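Local structure of succinate-semialdehyde dehydrogenase (Synechococcus sp., 4ITA) at residues 72-77 / 160-165; 132-137 / 257-262; 102-107 / 442-447. The protein probably oxidises succinic semialdehyde to succinate with a nicotinamide dinucleotide cofactor, as a member of the aldehyde dehydrogenase family. One frame throughout, in Å; residues are numbered along the deposited sequence.

Interaction 1: 72-77 / 160-165; sequences TTEMGK and NVPQCA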
loop_
_atom_site.group_PDB
_atom_site.type_symbol
_atom_site.label_atom_id
_atom_site.label_comp_id
_atom_site.label_asym_id
_atom_site.label_seq_id
_atom_site.Cartn_x
_atom_site.Cartn_y
_atom_site.Cartn_z
ATOM N N THR A 72 4.897 29.556 -13.963
ATOM C CA THR A 72 4.286 30.075 -15.184
ATOM C C THR A 72 5.239 30.019 -16.372
ATOM O O THR A 72 4.851 29.612 -17.465
ATOM C CB THR A 72 3.791 31.510 -14.959
ATOM O OG1 THR A 72 2.786 31.495 -13.939
ATOM C CG2 THR A 72 3.212 32.103 -16.240
ATOM N N THR A 73 6.490 30.409 -16.157
ATOM C CA THR A 73 7.475 30.389 -17.225
ATOM C C THR A 73 7.691 28.980 -17.767
ATOM O O THR A 73 7.772 28.777 -18.978
ATOM C CB THR A 73 8.818 30.946 -16.736
ATOM O OG1 THR A 73 8.642 32.315 -16.354
ATOM C CG2 THR A 73 9.886 30.849 -17.820
ATOM N N GLU A 74 7.790 28.001 -16.872
ATOM C CA GLU A 74 8.103 26.642 -17.305
ATOM C C GLU A 74 6.918 25.862 -17.860
ATOM O O GLU A 74 7.079 25.098 -18.806
ATOM C CB GLU A 74 8.762 25.836 -16.181
ATOM C CG GLU A 74 10.129 26.358 -15.769
ATOM C CD GLU A 74 10.951 25.321 -15.032
ATOM O OE1 GLU A 74 10.492 24.840 -13.968
ATOM O OE2 GLU A 74 12.055 24.994 -15.523
ATOM N N MET A 75 5.735 26.029 -17.270
ATOM C CA MET A 75 4.626 25.153 -17.640
ATOM C C MET A 75 3.297 25.843 -17.951
ATOM O O MET A 75 2.305 25.171 -18.222
ATOM C CB MET A 75 4.479 23.995 -16.646
ATOM C CG MET A 75 4.420 24.396 -15.171
ATOM S SD MET A 75 2.896 25.265 -14.657
ATOM C CE MET A 75 1.651 24.012 -15.051
ATOM N N GLY A 76 3.282 27.173 -17.918
ATOM C CA GLY A 76 2.205 27.938 -18.537
ATOM C C GLY A 76 0.927 28.198 -17.758
ATOM O O GLY A 76 0.010 28.831 -18.284
ATOM N N LYS A 77 0.831 27.727 -16.518
ATOM C CA LYS A 77 -0.353 28.056 -15.720
ATOM C C LYS A 77 -0.352 29.553 -15.398
ATOM O O LYS A 77 0.708 30.183 -15.386
ATOM C CB LYS A 77 -0.428 27.214 -14.439
ATOM C CG LYS A 77 0.475 27.681 -13.311
ATOM C CD LYS A 77 0.448 26.699 -12.143
ATOM C CE LYS A 77 -0.833 26.824 -11.362
ATOM N NZ LYS A 77 -1.185 25.553 -10.655
ATOM N N ASN A 160 10.361 18.898 -17.886
ATOM C CA ASN A 160 10.087 20.258 -18.333
ATOM C C ASN A 160 9.937 21.268 -17.196
ATOM O O ASN A 160 9.700 22.444 -17.443
ATOM C CB ASN A 160 8.840 20.286 -19.217
ATOM C CG ASN A 160 7.603 19.794 -18.492
ATOM O OD1 ASN A 160 7.670 18.860 -17.695
ATOM N ND2 ASN A 160 6.461 20.420 -18.767
ATOM N N VAL A 161 10.090 20.824 -15.952
ATOM C CA VAL A 161 10.107 21.783 -14.837
ATOM C C VAL A 161 11.379 21.729 -13.969
ATOM O O VAL A 161 11.296 21.718 -12.733
ATOM C CB VAL A 161 8.811 21.708 -13.967
ATOM C CG1 VAL A 161 7.602 22.135 -14.778
ATOM C CG2 VAL A 161 8.600 20.309 -13.397
ATOM N N PRO A 162 12.564 21.734 -14.608
ATOM C CA PRO A 162 13.796 21.656 -13.813
ATOM C C PRO A 162 13.986 22.845 -12.868
ATOM O O PRO A 162 14.479 22.650 -11.759
ATOM C CB PRO A 162 14.902 21.616 -14.884
ATOM C CG PRO A 162 14.306 22.291 -16.062
ATOM C CD PRO A 162 12.861 21.899 -16.044
ATOM N N GLN A 163 13.612 24.053 -13.276
ATOM C CA GLN A 163 13.763 25.188 -12.370
ATOM C C GLN A 163 12.845 25.090 -11.156
ATOM O O GLN A 163 13.239 25.459 -10.050
ATOM C CB GLN A 163 13.567 26.520 -13.094
ATOM C CG GLN A 163 14.607 26.783 -14.170
ATOM C CD GLN A 163 14.470 28.169 -14.759
ATOM O OE1 GLN A 163 14.448 29.166 -14.033
ATOM N NE2 GLN A 163 14.361 28.241 -16.081
ATOM N N CYS A 164 11.632 24.584 -11.348
ATOM C CA CYS A 164 10.748 24.343 -10.210
ATOM C C CYS A 164 11.356 23.314 -9.271
ATOM O O CYS A 164 11.376 23.502 -8.056
ATOM C CB CYS A 164 9.364 23.864 -10.666
ATOM S SG CYS A 164 8.367 25.108 -11.518
ATOM N N ALA A 165 11.866 22.238 -9.854
ATOM C CA ALA A 165 12.465 21.168 -9.071
ATOM C C ALA A 165 13.668 21.668 -8.255
ATOM O O ALA A 165 13.807 21.352 -7.069
ATOM C CB ALA A 165 12.849 20.021 -9.975
HETATM O O HOH W 1 9.612 24.063 -19.558
HETATM O O HOH W 2 6.253 22.874 -20.085
#

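Interaction 2: 132-137 / 257-262; sequences WNFPFW and TMNNGQ. With NDP (NADPH dihydro-nicotinamide-adenine-dinucleotide phosphate), chain C; EDO (1,2-ethanediol), chain R.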
loop_
_atom_site.group_PDB
_atom_site.type_symbol
_atom_site.label_atom_id
_atom_site.label_comp_id
_atom_site.label_asym_id
_atom_site.label_seq_id
_atom_site.Cartn_x
_atom_site.Cartn_y
_atom_site.Cartn_z
ATOM N N TRP A 132 4.392 17.807 -14.103
ATOM C CA TRP A 132 4.549 19.240 -14.284
ATOM C C TRP A 132 3.303 20.057 -13.940
ATOM O O TRP A 132 3.393 21.273 -13.864
ATOM C CB TRP A 132 5.024 19.576 -15.710
ATOM C CG TRP A 132 4.216 18.912 -16.792
ATOM C CD1 TRP A 132 4.599 17.845 -17.552
ATOM C CD2 TRP A 132 2.889 19.259 -17.231
ATOM N NE1 TRP A 132 3.606 17.509 -18.434
ATOM C CE2 TRP A 132 2.544 18.353 -18.253
ATOM C CE3 TRP A 132 1.971 20.247 -16.867
ATOM C CZ2 TRP A 132 1.310 18.402 -18.910
ATOM C CZ3 TRP A 132 0.735 20.284 -17.515
ATOM C CH2 TRP A 132 0.421 19.369 -18.524
ATOM N N ASN A 133 2.143 19.429 -13.744
ATOM C CA ASN A 133 0.916 20.236 -13.688
ATOM C C ASN A 133 0.732 21.077 -12.429
ATOM O O ASN A 133 0.174 22.171 -12.493
ATOM C CB ASN A 133 -0.341 19.432 -14.055
ATOM C CG ASN A 133 -0.737 18.429 -13.005
ATOM O OD1 ASN A 133 0.100 17.886 -12.279
ATOM N ND2 ASN A 133 -2.037 18.166 -12.917
ATOM N N PHE A 134 1.214 20.577 -11.294
ATOM C CA PHE A 134 1.249 21.367 -10.065
ATOM C C PHE A 134 2.648 21.181 -9.514
ATOM O O PHE A 134 2.865 20.406 -8.580
ATOM C CB PHE A 134 0.185 20.910 -9.059
ATOM C CG PHE A 134 -1.226 21.179 -9.510
ATOM C CD1 PHE A 134 -1.969 20.192 -10.139
ATOM C CD2 PHE A 134 -1.806 22.419 -9.304
ATOM C CE1 PHE A 134 -3.277 20.440 -10.557
ATOM C CE2 PHE A 134 -3.115 22.676 -9.720
ATOM C CZ PHE A 134 -3.844 21.682 -10.347
ATOM N N PRO A 135 3.617 21.879 -10.118
ATOM C CA PRO A 135 5.028 21.542 -9.913
ATOM C C PRO A 135 5.564 21.868 -8.522
ATOM O O PRO A 135 6.614 21.336 -8.158
ATOM C CB PRO A 135 5.743 22.360 -10.995
ATOM C CG PRO A 135 4.844 23.546 -11.212
ATOM C CD PRO A 135 3.439 23.029 -11.027
ATOM N N PHE A 136 4.874 22.723 -7.764
ATOM C CA PHE A 136 5.220 22.961 -6.360
ATOM C C PHE A 136 4.317 22.157 -5.431
ATOM O O PHE A 136 4.799 21.409 -4.578
ATOM C CB PHE A 136 5.112 24.453 -6.010
ATOM C CG PHE A 136 6.377 25.240 -6.249
ATOM C CD1 PHE A 136 6.954 25.290 -7.512
ATOM C CD2 PHE A 136 6.969 25.958 -5.218
ATOM C CE1 PHE A 136 8.111 26.029 -7.737
ATOM C CE2 PHE A 136 8.123 26.699 -5.434
ATOM C CZ PHE A 136 8.696 26.730 -6.693
ATOM N N TRP A 137 3.006 22.310 -5.595
ATOM C CA TRP A 137 2.044 21.702 -4.683
ATOM C C TRP A 137 2.190 20.190 -4.562
ATOM O O TRP A 137 2.189 19.664 -3.461
ATOM C CB TRP A 137 0.607 22.094 -5.073
ATOM C CG TRP A 137 -0.462 21.175 -4.551
ATOM C CD1 TRP A 137 -1.245 20.332 -5.287
ATOM C CD2 TRP A 137 -0.860 21.008 -3.188
ATOM N NE1 TRP A 137 -2.104 19.649 -4.462
ATOM C CE2 TRP A 137 -1.889 20.046 -3.167
ATOM C CE3 TRP A 137 -0.450 21.583 -1.980
ATOM C CZ2 TRP A 137 -2.512 19.643 -1.984
ATOM C CZ3 TRP A 137 -1.068 21.179 -0.804
ATOM C CH2 TRP A 137 -2.082 20.216 -0.817
ATOM N N THR A 257 -11.755 24.302 -16.315
ATOM C CA THR A 257 -10.788 25.152 -17.007
ATOM C C THR A 257 -9.604 25.640 -16.172
ATOM O O THR A 257 -8.649 26.166 -16.733
ATOM C CB THR A 257 -11.470 26.352 -17.727
ATOM O OG1 THR A 257 -12.012 27.263 -16.763
ATOM C CG2 THR A 257 -12.575 25.856 -18.663
ATOM N N MET A 258 -9.656 25.472 -14.854
ATOM C CA MET A 258 -8.527 25.847 -13.994
ATOM C C MET A 258 -7.274 25.088 -14.414
ATOM O O MET A 258 -7.359 23.971 -14.906
ATOM C CB MET A 258 -8.842 25.542 -12.523
ATOM C CG MET A 258 -9.083 24.057 -12.247
ATOM S SD MET A 258 -9.609 23.625 -10.567
ATOM C CE MET A 258 -9.874 21.856 -10.755
ATOM N N ASN A 259 -6.115 25.706 -14.219
ATOM C CA ASN A 259 -4.837 25.101 -14.596
ATOM C C ASN A 259 -4.800 24.749 -16.080
ATOM O O ASN A 259 -4.184 23.754 -16.490
ATOM C CB ASN A 259 -4.524 23.857 -13.758
ATOM C CG ASN A 259 -3.047 23.721 -13.461
ATOM O OD1 ASN A 259 -2.419 24.675 -13.008
ATOM N ND2 ASN A 259 -2.479 22.546 -13.725
ATOM N N ASN A 260 -5.479 25.575 -16.880
ATOM C CA ASN A 260 -5.624 25.356 -18.323
ATOM C C ASN A 260 -6.190 23.973 -18.648
ATOM O O ASN A 260 -5.871 23.373 -19.676
ATOM C CB ASN A 260 -4.296 25.621 -19.048
ATOM C CG ASN A 260 -3.700 26.969 -18.682
ATOM O OD1 ASN A 260 -4.431 27.923 -18.420
ATOM N ND2 ASN A 260 -2.374 27.050 -18.638
ATOM N N GLY A 261 -7.033 23.486 -17.743
ATOM C CA GLY A 261 -7.666 22.190 -17.880
ATOM C C GLY A 261 -6.837 21.023 -17.387
ATOM O O GLY A 261 -7.336 19.903 -17.309
ATOM N N GLN A 262 -5.571 21.276 -17.060
ATOM C CA GLN A 262 -4.625 20.200 -16.766
ATOM C C GLN A 262 -4.622 19.814 -15.296
ATOM O O GLN A 262 -3.641 20.010 -14.570
ATOM C CB GLN A 262 -3.227 20.598 -17.242
ATOM C CG GLN A 262 -3.197 20.912 -18.738
ATOM C CD GLN A 262 -2.046 21.805 -19.144
ATOM O OE1 GLN A 262 -1.353 21.531 -20.128
ATOM N NE2 GLN A 262 -1.838 22.888 -18.395
HETATM P PA NDP C . 3.589 11.531 -17.128
HETATM O O1A NDP C . 3.158 10.250 -16.475
HETATM O O2A NDP C . 4.016 11.529 -18.570
HETATM O O5B NDP C . 4.797 12.147 -16.280
HETATM C C5B NDP C . 4.742 12.272 -14.854
HETATM C C4B NDP C . 6.107 11.984 -14.233
HETATM O O4B NDP C . 6.443 10.614 -14.471
HETATM C C3B NDP C . 7.242 12.790 -14.855
HETATM O O3B NDP C . 8.243 13.020 -13.855
HETATM C C2B NDP C . 7.789 11.842 -15.905
HETATM O O2B NDP C . 9.145 12.092 -16.248
HETATM C C1B NDP C . 7.701 10.547 -15.147
HETATM N N9A NDP C . 7.649 9.335 -15.978
HETATM C C8A NDP C . 7.016 9.151 -17.154
HETATM N N7A NDP C . 7.180 7.874 -17.576
HETATM C C5A NDP C . 7.905 7.232 -16.647
HETATM C C6A NDP C . 8.443 5.876 -16.452
HETATM N N6A NDP C . 8.213 4.921 -17.374
HETATM N N1A NDP C . 9.155 5.643 -15.333
HETATM C C2A NDP C . 9.383 6.585 -14.407
HETATM N N3A NDP C . 8.932 7.843 -14.518
HETATM C C4A NDP C . 8.205 8.200 -15.596
HETATM O O3 NDP C . 2.345 12.539 -16.842
HETATM P PN NDP C . 1.690 13.771 -17.674
HETATM O O1N NDP C . 1.605 13.465 -19.152
HETATM O O2N NDP C . 2.348 15.033 -17.190
HETATM O O5D NDP C . 0.186 13.745 -17.098
HETATM C C5D NDP C . -0.069 14.051 -15.734
HETATM C C4D NDP C . -0.965 12.984 -15.130
HETATM O O4D NDP C . -0.900 13.051 -13.698
HETATM C C3D NDP C . -2.426 13.161 -15.490
HETATM O O3D NDP C . -3.015 11.894 -15.801
HETATM C C2D NDP C . -2.981 13.771 -14.217
HETATM O O2D NDP C . -4.391 13.562 -14.133
HETATM C C1D NDP C . -2.221 13.005 -13.153
HETATM N N1N NDP C . -2.304 13.713 -11.868
HETATM C C2N NDP C . -2.606 13.043 -10.743
HETATM C C3N NDP C . -3.138 13.724 -9.649
HETATM C C7N NDP C . -3.458 13.016 -8.366
HETATM O O7N NDP C . -3.102 13.535 -7.310
HETATM N N7N NDP C . -4.117 11.861 -8.394
HETATM C C4N NDP C . -3.424 15.205 -9.721
HETATM C C5N NDP C . -2.606 15.813 -10.763
HETATM C C6N NDP C . -2.079 15.041 -11.795
HETATM P P2B NDP C . 9.545 12.866 -17.598
HETATM O O1X NDP C . 11.044 12.865 -17.526
HETATM O O2X NDP C . 9.009 12.043 -18.746
HETATM O O3X NDP C . 8.964 14.246 -17.539
HETATM C C1 EDO R . -4.887 19.588 -7.451
HETATM O O1 EDO R . -5.413 19.913 -6.161
HETATM C C2 EDO R . -4.631 18.089 -7.520
HETATM O O2 EDO R . -3.614 17.726 -6.573
#

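Interaction 3: 102-107 / 442-447; sequences QFLANE and AGIRTF. With EDO (1,2-ethanediol), chain F.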
loop_
_atom_site.group_PDB
_atom_site.type_symbol
_atom_site.label_atom_id
_atom_site.label_comp_id
_atom_site.label_asym_id
_atom_site.label_seq_id
_atom_site.Cartn_x
_atom_site.Cartn_y
_atom_site.Cartn_z
ATOM N N GLN A 102 1.547 14.523 16.636
ATOM C CA GLN A 102 0.359 13.880 17.191
ATOM C C GLN A 102 -0.062 12.700 16.335
ATOM O O GLN A 102 -0.440 11.649 16.850
ATOM C CB GLN A 102 -0.796 14.880 17.277
ATOM C CG GLN A 102 -0.496 16.119 18.124
ATOM C CD GLN A 102 0.004 17.301 17.306
ATOM O OE1 GLN A 102 1.052 17.231 16.667
ATOM N NE2 GLN A 102 -0.748 18.397 17.322
ATOM N N PHE A 103 0.009 12.880 15.021
ATOM C CA PHE A 103 -0.377 11.844 14.070
ATOM C C PHE A 103 0.526 10.618 14.143
ATOM O O PHE A 103 0.130 9.541 13.714
ATOM C CB PHE A 103 -0.353 12.405 12.648
ATOM C CG PHE A 103 -1.532 13.280 12.301
ATOM C CD1 PHE A 103 -2.558 13.530 13.207
ATOM C CD2 PHE A 103 -1.610 13.852 11.037
ATOM C CE1 PHE A 103 -3.641 14.340 12.846
ATOM C CE2 PHE A 103 -2.679 14.646 10.675
ATOM C CZ PHE A 103 -3.694 14.894 11.578
ATOM N N LEU A 104 1.736 10.785 14.670
ATOM C CA LEU A 104 2.701 9.692 14.757
ATOM C C LEU A 104 2.926 9.180 16.182
ATOM O O LEU A 104 3.798 8.338 16.409
ATOM C CB LEU A 104 4.035 10.109 14.127
ATOM C CG LEU A 104 4.007 10.338 12.615
ATOM C CD1 LEU A 104 5.339 10.896 12.134
ATOM C CD2 LEU A 104 3.691 9.032 11.879
ATOM N N ALA A 105 2.144 9.684 17.133
ATOM C CA ALA A 105 2.266 9.264 18.530
ATOM C C ALA A 105 1.929 7.786 18.725
ATOM O O ALA A 105 1.139 7.211 17.968
ATOM C CB ALA A 105 1.375 10.122 19.412
ATOM N N ASN A 106 2.535 7.176 19.745
ATOM C CA ASN A 106 2.235 5.785 20.083
ATOM C C ASN A 106 0.742 5.580 20.279
ATOM O O ASN A 106 0.069 6.415 20.886
ATOM C CB ASN A 106 2.923 5.376 21.381
ATOM C CG ASN A 106 4.431 5.380 21.289
ATOM O OD1 ASN A 106 5.018 5.475 20.207
ATOM N ND2 ASN A 106 5.076 5.261 22.443
ATOM N N GLU A 107 0.233 4.461 19.783
ATOM C CA GLU A 107 -1.159 4.096 20.017
ATOM C C GLU A 107 -1.196 2.824 20.851
ATOM O O GLU A 107 -0.759 1.765 20.401
ATOM C CB GLU A 107 -1.908 3.935 18.693
ATOM C CG GLU A 107 -2.023 5.260 17.934
ATOM C CD GLU A 107 -2.598 5.133 16.532
ATOM O OE1 GLU A 107 -2.388 4.090 15.882
ATOM O OE2 GLU A 107 -3.251 6.096 16.079
ATOM N N ALA A 442 -3.578 10.125 6.696
ATOM C CA ALA A 442 -3.056 9.143 5.755
ATOM C C ALA A 442 -1.690 9.516 5.192
ATOM O O ALA A 442 -0.810 8.664 5.080
ATOM C CB ALA A 442 -4.050 8.924 4.615
ATOM N N GLY A 443 -1.507 10.788 4.844
ATOM C CA GLY A 443 -0.280 11.219 4.197
ATOM C C GLY A 443 0.976 10.933 4.999
ATOM O O GLY A 443 2.042 10.678 4.437
ATOM N N ILE A 444 0.872 10.986 6.320
ATOM C CA ILE A 444 2.053 10.766 7.150
ATOM C C ILE A 444 2.149 9.320 7.646
ATOM O O ILE A 444 3.158 8.920 8.220
ATOM C CB ILE A 444 2.138 11.807 8.304
ATOM C CG1 ILE A 444 3.582 11.970 8.799
ATOM C CG2 ILE A 444 1.151 11.489 9.429
ATOM C CD1 ILE A 444 3.785 13.159 9.723
ATOM N N ARG A 445 1.108 8.530 7.406
ATOM C CA ARG A 445 1.124 7.121 7.805
ATOM C C ARG A 445 1.547 6.167 6.692
ATOM O O ARG A 445 1.843 5.011 6.959
ATOM C CB ARG A 445 -0.243 6.688 8.338
ATOM C CG ARG A 445 -0.607 7.295 9.674
ATOM C CD ARG A 445 0.273 6.786 10.808
ATOM N NE ARG A 445 -0.235 7.221 12.109
ATOM C CZ ARG A 445 -1.245 6.645 12.750
ATOM N NH1 ARG A 445 -1.859 5.599 12.221
ATOM N NH2 ARG A 445 -1.639 7.116 13.928
ATOM N N THR A 446 1.573 6.635 5.451
ATOM C CA THR A 446 1.807 5.739 4.317
ATOM C C THR A 446 3.184 5.090 4.320
ATOM O O THR A 446 3.313 3.874 4.164
ATOM C CB THR A 446 1.612 6.469 2.992
ATOM O OG1 THR A 446 0.265 6.961 2.928
ATOM C CG2 THR A 446 1.852 5.519 1.826
ATOM N N PHE A 447 4.213 5.904 4.510
ATOM C CA PHE A 447 5.581 5.423 4.370
ATOM C C PHE A 447 6.335 5.435 5.693
ATOM O O PHE A 447 7.437 5.963 5.801
ATOM C CB PHE A 447 6.318 6.215 3.287
ATOM C CG PHE A 447 5.741 6.019 1.907
ATOM C CD1 PHE A 447 5.712 4.762 1.331
ATOM C CD2 PHE A 447 5.200 7.090 1.210
ATOM C CE1 PHE A 447 5.177 4.572 0.060
ATOM C CE2 PHE A 447 4.662 6.912 -0.055
ATOM C CZ PHE A 447 4.650 5.651 -0.628
HETATM C C1 EDO F . 5.747 10.125 5.124
HETATM O O1 EDO F . 6.542 9.813 3.960
HETATM C C2 EDO F . 5.037 8.889 5.653
HETATM O O2 EDO F . 3.987 8.586 4.722
HETATM O O HOH W 3 -0.940 8.587 16.727
HETATM O O HOH W 4 -4.116 4.391 13.568
#

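Interaction 1: 72-77 / 160-165
Glu74, in the last turn of helix 64-75, places its carboxylate at the N-terminal end of helix 162-175, whose N-cap position is Val161; it is a buried helix-end contact of the Rossmann-type, NADPH-binding part of the aldehyde dehydrogenase fold. The side chain starts with CB, which lies 3.7 Å from Asn160 O. With CG anti to the carbonyl carbon (chi1 -65°) and the rest of the chain extended, the carboxylate reaches the first turn of the other helix. There its two oxygens take separate backbone N-H groups. OE2 accepts from Gln163 N at 2.9 Å (155° at the hydrogen), met on the syn side of the carboxylate, and it is also bonded to Thr7 OG1. OE1 accepts from Cys164 N at 2.9 Å, this donor standing above the carboxylate plane. Both oxygens also lie close to carbons: OE1 3.2 Å from Val161 CA, OE2 3.2 Å from Pro162 CD. The positive end of the helix dipole would be expected to favour the charged carboxylate. Beside it Met75 CG packs on Val161 CG1. A water joins the backbone of Glu74 to the side chain of Asn160, donating to Glu74 O at 2.7 Å and accepting from Asn160 ND2 at 2.8 Å.

Interaction 2: 132-137 / 257-262
The NADPH pocket is bordered here by two non-regular segments, and Asn133 with Trp132 on one side meet Asn259 and Gln262 on the other. The sequence Trp-Asn-Phe-Pro beginning at Trp132 is a family motif of aldehyde dehydrogenases; in relatives its asparagine amide belongs to the oxyanion hole, and Asn133 probably corresponds to it. Asn133 ND2 lies beside the nicotinamide, 3.2 Å from NADPH C5N. Three amide groups build the contact. Asn133 CG lies between the backbone N and the carbonyl carbon (chi1 71°), and from there ND2 donates to Gln262 O at 3.0 Å with 163° at the hydrogen; Asn259 ND2 donates to the same oxygen from the opposite face of its carbonyl plane. The other hydrogen of Asn259 ND2 goes to Asn133 O at 2.9 Å, so one amide nitrogen ties both segments together, both acceptors lying near the amide plane of Asn259. Asn259 OD1 is held in turn by Lys77 NZ, which helps to fix the rotation of this amide. The same amide is stacked on the ring of Phe134, the two planes 8° apart and ND2 3.7 Å above the ring, offset toward the rim; the opposite face carries an ethanediol carbon. Gln262 NE2 turns back to Asn259 O at 3.1 Å. The side chain of Gln262 crosses that of Trp132 at about a right angle, with CG at the indole edge. On the five-membered ring, Trp132 NE1 lies 3.0 Å from NADPH O2N, while Gln262 OE1, bonded to Ala307 N, lies 3.2 Å from Trp132 CH2.

Interaction 3: 102-107 / 442-447
Arg445 supplies the polar part of this contact, holding Phe103 O with two nitrogens of its guanidinium group and Glu107 with one of them. NE donates to Phe103 O at 2.8 Å, nearly along the C=O axis, and NH2 donates to the same oxygen at 3.0 Å; this carbonyl lies at the C-terminal end of helix 79-103. A bend at chi2 (-68°) sets CD off the extended line of the arginine chain. NH2 also forms a salt bridge with Glu107 OE2 at 2.9 Å. The two side chains meet tip to tip, but their planes are 83° apart: OE2 sits at the guanidinium edge, whereas NH2 approaches from above the carboxylate plane. A water accepts from Arg445 NH1 at 2.9 Å and donates to Glu107 OE1, which is bonded as well to Tyr120 OH. Tyr120 also forms a cation-pi contact with Arg445.

In the fold, both segments lead into one mixed sheet: strand 107-108 and strand 448-455 each pair antiparallel with strand 115-129, and the contact joins the end of helix 79-103 and the start of strand 107-108 to the end of helix 440-445.

Apolar contacts lie beside the polar cluster. Ile444 CG2 touches Phe103 CB at 3.7 Å and lies near the plane of that ring, at its edge. The other branch of Ile444 ends on Leu104, CD1 to CD1 at 3.7 Å.

An ethanediol, probably from the crystallisation liquor, binds at 442-447: Phe447 N donates to its O2 at 2.7 Å, and O2 donates to Gly443 O.

In the fold
Interactions 1 and 2 are buried and adjoin each other, their centres about 11 Å apart. Bonds from Gly76 (a probable one) and Lys77 join them, so the residues after helix 64-75 are bonded directly to the 257-262 loop beside the cofactor. Interaction 3 is partly buried and more peripheral, its centre about 28 Å from that of interaction 2; it shares no residues with the others, though its helix 79-103 directly follows helix 64-75. The chemistry follows the place: a carboxylate on backbone N-H groups in interaction 1, neutral amides and a ring stack beside NADPH in interaction 2, and in interaction 3 a direct salt bridge and an arginine grip on a helix-end carbonyl, with a water alongside, beside apolar packing.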